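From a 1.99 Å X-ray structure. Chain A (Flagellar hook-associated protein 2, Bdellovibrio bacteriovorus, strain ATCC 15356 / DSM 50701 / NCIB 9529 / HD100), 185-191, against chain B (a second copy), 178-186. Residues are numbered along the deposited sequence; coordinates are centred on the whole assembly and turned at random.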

# COMPACT_ATOMS: atom_id res chain seq x y z
N PRO A 185 -6.05 -3.95 -3.14
CA PRO A 185 -6.01 -5.38 -3.38
C PRO A 185 -4.88 -6.00 -2.58
O PRO A 185 -3.80 -5.41 -2.49
CB PRO A 185 -5.77 -5.50 -4.90
CG PRO A 185 -5.55 -4.12 -5.43
CD PRO A 185 -5.90 -3.13 -4.36
N GLY A 186 -5.11 -7.15 -1.95
CA GLY A 186 -4.04 -7.79 -1.14
C GLY A 186 -3.83 -7.20 0.26
O GLY A 186 -2.90 -7.60 0.96
N ARG A 187 -4.67 -6.27 0.67
CA ARG A 187 -4.60 -5.63 1.97
C ARG A 187 -5.91 -5.91 2.74
O ARG A 187 -6.82 -5.04 2.88
CB ARG A 187 -4.39 -4.12 1.82
CG ARG A 187 -3.12 -3.71 1.03
CD ARG A 187 -1.87 -3.49 1.87
NE ARG A 187 -1.89 -2.19 2.56
CZ ARG A 187 -2.31 -2.00 3.80
NH1 ARG A 187 -2.72 -3.01 4.58
NH2 ARG A 187 -2.31 -0.77 4.31
N GLU A 188 -5.99 -7.12 3.26
CA GLU A 188 -7.09 -7.52 4.09
C GLU A 188 -7.09 -6.68 5.38
O GLU A 188 -6.03 -6.49 6.02
CB GLU A 188 -7.01 -9.02 4.39
CG GLU A 188 -8.29 -9.61 4.95
CD GLU A 188 -8.26 -11.13 5.09
OE1 GLU A 188 -7.17 -11.69 5.38
OE2 GLU A 188 -9.34 -11.78 4.95
N ILE A 189 -8.26 -6.17 5.72
CA ILE A 189 -8.45 -5.27 6.88
C ILE A 189 -9.28 -6.05 7.90
O ILE A 189 -10.23 -6.78 7.52
CB ILE A 189 -9.25 -3.99 6.53
CG1 ILE A 189 -8.65 -3.24 5.31
CG2 ILE A 189 -9.36 -3.05 7.70
CD1 ILE A 189 -7.17 -3.24 5.26
N ARG A 190 -8.94 -5.91 9.18
CA ARG A 190 -9.76 -6.47 10.23
C ARG A 190 -10.67 -5.39 10.83
O ARG A 190 -10.23 -4.29 11.09
CB ARG A 190 -8.88 -7.09 11.32
CG ARG A 190 -8.23 -8.42 10.93
CD ARG A 190 -8.12 -9.33 12.16
NE ARG A 190 -7.47 -8.59 13.22
CZ ARG A 190 -7.71 -8.69 14.52
NH1 ARG A 190 -8.62 -9.51 15.02
NH2 ARG A 190 -7.02 -7.92 15.33
N LEU A 191 -11.95 -5.73 10.99
CA LEU A 191 -12.97 -4.84 11.51
C LEU A 191 -13.52 -5.50 12.78
O LEU A 191 -13.59 -6.73 12.86
CB LEU A 191 -14.11 -4.75 10.52
CG LEU A 191 -14.00 -3.95 9.21
CD1 LEU A 191 -12.63 -3.51 8.83
CD2 LEU A 191 -14.64 -4.72 8.09
N LEU B 178 0.44 -6.83 20.88
CA LEU B 178 0.27 -6.37 19.51
C LEU B 178 -1.04 -6.93 18.94
O LEU B 178 -1.36 -8.08 19.19
CB LEU B 178 1.42 -6.89 18.62
CG LEU B 178 2.86 -6.44 18.89
CD1 LEU B 178 3.81 -7.01 17.82
CD2 LEU B 178 2.94 -4.93 18.89
N ASP B 179 -1.79 -6.08 18.23
CA ASP B 179 -2.93 -6.50 17.43
C ASP B 179 -2.67 -6.14 15.97
O ASP B 179 -2.42 -4.97 15.65
CB ASP B 179 -4.21 -5.79 17.93
CG ASP B 179 -5.48 -6.44 17.38
OD1 ASP B 179 -5.68 -7.68 17.58
OD2 ASP B 179 -6.31 -5.71 16.77
N PHE B 180 -2.71 -7.15 15.09
CA PHE B 180 -2.53 -6.89 13.67
C PHE B 180 -3.84 -6.33 13.09
O PHE B 180 -4.89 -7.00 13.16
CB PHE B 180 -2.08 -8.16 12.92
CG PHE B 180 -1.00 -8.90 13.63
CD1 PHE B 180 0.07 -8.21 14.19
CD2 PHE B 180 -1.04 -10.28 13.75
CE1 PHE B 180 1.08 -8.88 14.87
CE2 PHE B 180 -0.04 -10.95 14.44
CZ PHE B 180 1.01 -10.25 15.01
N LYS B 181 -3.78 -5.13 12.53
CA LYS B 181 -5.00 -4.47 11.98
C LYS B 181 -5.25 -4.76 10.49
O LYS B 181 -6.38 -4.65 10.01
CB LYS B 181 -4.90 -2.99 12.16
CG LYS B 181 -4.57 -2.50 13.54
CD LYS B 181 -5.64 -2.86 14.50
CE LYS B 181 -5.50 -2.08 15.77
NZ LYS B 181 -6.52 -2.51 16.76
N SER B 182 -4.19 -5.06 9.75
CA SER B 182 -4.29 -5.38 8.33
C SER B 182 -3.08 -6.13 7.87
O SER B 182 -2.05 -6.05 8.51
CB SER B 182 -4.46 -4.08 7.49
OG SER B 182 -3.35 -3.20 7.61
N ALA B 183 -3.19 -6.86 6.77
CA ALA B 183 -2.05 -7.52 6.13
C ALA B 183 -1.41 -6.51 5.17
O ALA B 183 -2.11 -5.79 4.48
CB ALA B 183 -2.51 -8.74 5.37
N ALA B 184 -0.09 -6.43 5.15
CA ALA B 184 0.54 -5.50 4.21
C ALA B 184 1.85 -6.07 3.78
O ALA B 184 2.91 -5.66 4.26
CB ALA B 184 0.69 -4.13 4.83
N PRO B 185 1.78 -7.09 2.91
CA PRO B 185 3.00 -7.80 2.56
C PRO B 185 3.99 -6.84 1.94
O PRO B 185 3.59 -5.98 1.16
CB PRO B 185 2.53 -8.88 1.55
CG PRO B 185 1.09 -8.63 1.28
CD PRO B 185 0.57 -7.63 2.27
N GLY B 186 5.27 -6.92 2.30
CA GLY B 186 6.27 -5.99 1.74
C GLY B 186 6.32 -4.59 2.37
O GLY B 186 7.05 -3.72 1.89

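Extended segments from two copies of a protein often recognise each other through the backbone, with long side chains adding bonds to carbonyls and side chains beside the main-chain pairing. The contact between these two copies of a flagellar hook-associated protein is a compact example. The segments run antiparallel, their end-to-end directions 175° apart, and bury 431 Å² in total.

Along chain B, the first residue to engage is Asp179(B). Its OD1 lies 2.6 Å from NH2 of Arg190(A), a salt bridge whose hydrogen bond is weak in angle, at 120°: the atoms are close, but the N-H does not point well at the oxygen, so the contact is better read as a charge pair than as a well-directed hydrogen bond. The other carboxylate oxygen, OD2, forms a salt bridge within chain B, 3.2 Å from NZ of Lys181(B), so one acid serves two cations.

Phe180(B) contributes its backbone rather than its ring, the end of which leads away from chain A. Its carbonyl O accepts from Arg190(A) twice, 3.0 Å from NE and 3.2 Å from NH2. Both this oxygen and the aspartate OD1 lie at the edge of the guanidinium, near its plane, where the N-H groups are directed.

The main-chain pairing comes next. The CA-to-CB bond of Lys181(B) points away from chain A, but its O accepts from the backbone N of Arg190(A) at 3.0 Å and a nearly straight 171°. Arg190(A) thus binds through backbone and side chain together. The partner bond is made two residues on, where N of Ala183(B) donates to O of Glu188(A), also at 3.0 Å. These two bonds flank the single bridge between Ile189(A) and Ser182(B), whose CA atoms are 4.4 Å apart. The same Glu188(A) O also receives a CA-H...O contact from CA of Ser182(B), at 3.1 Å. Although Ile189(A) starts away from chain B at its CA-to-CB bond, its side chain curls back until CD1 packs 3.6 Å from CB of Ser182(B).

From Ser182(B) onward a second arginine joins in. NH1 of Arg187(A) donates to OG of Ser182(B) at 3.1 Å and to O of Ala183(B) at 2.8 Å, again at the guanidinium edge; the Ala183(B) O also meets CA of Arg187(A) at 3.5 Å in a CA-H...O contact. Over one face of that guanidinium sits the methyl of Ala184(B), its CB 3.6 Å from NH1. The contact fades at Pro185(B), whose CD rests 3.7 Å from O of Gly186(A).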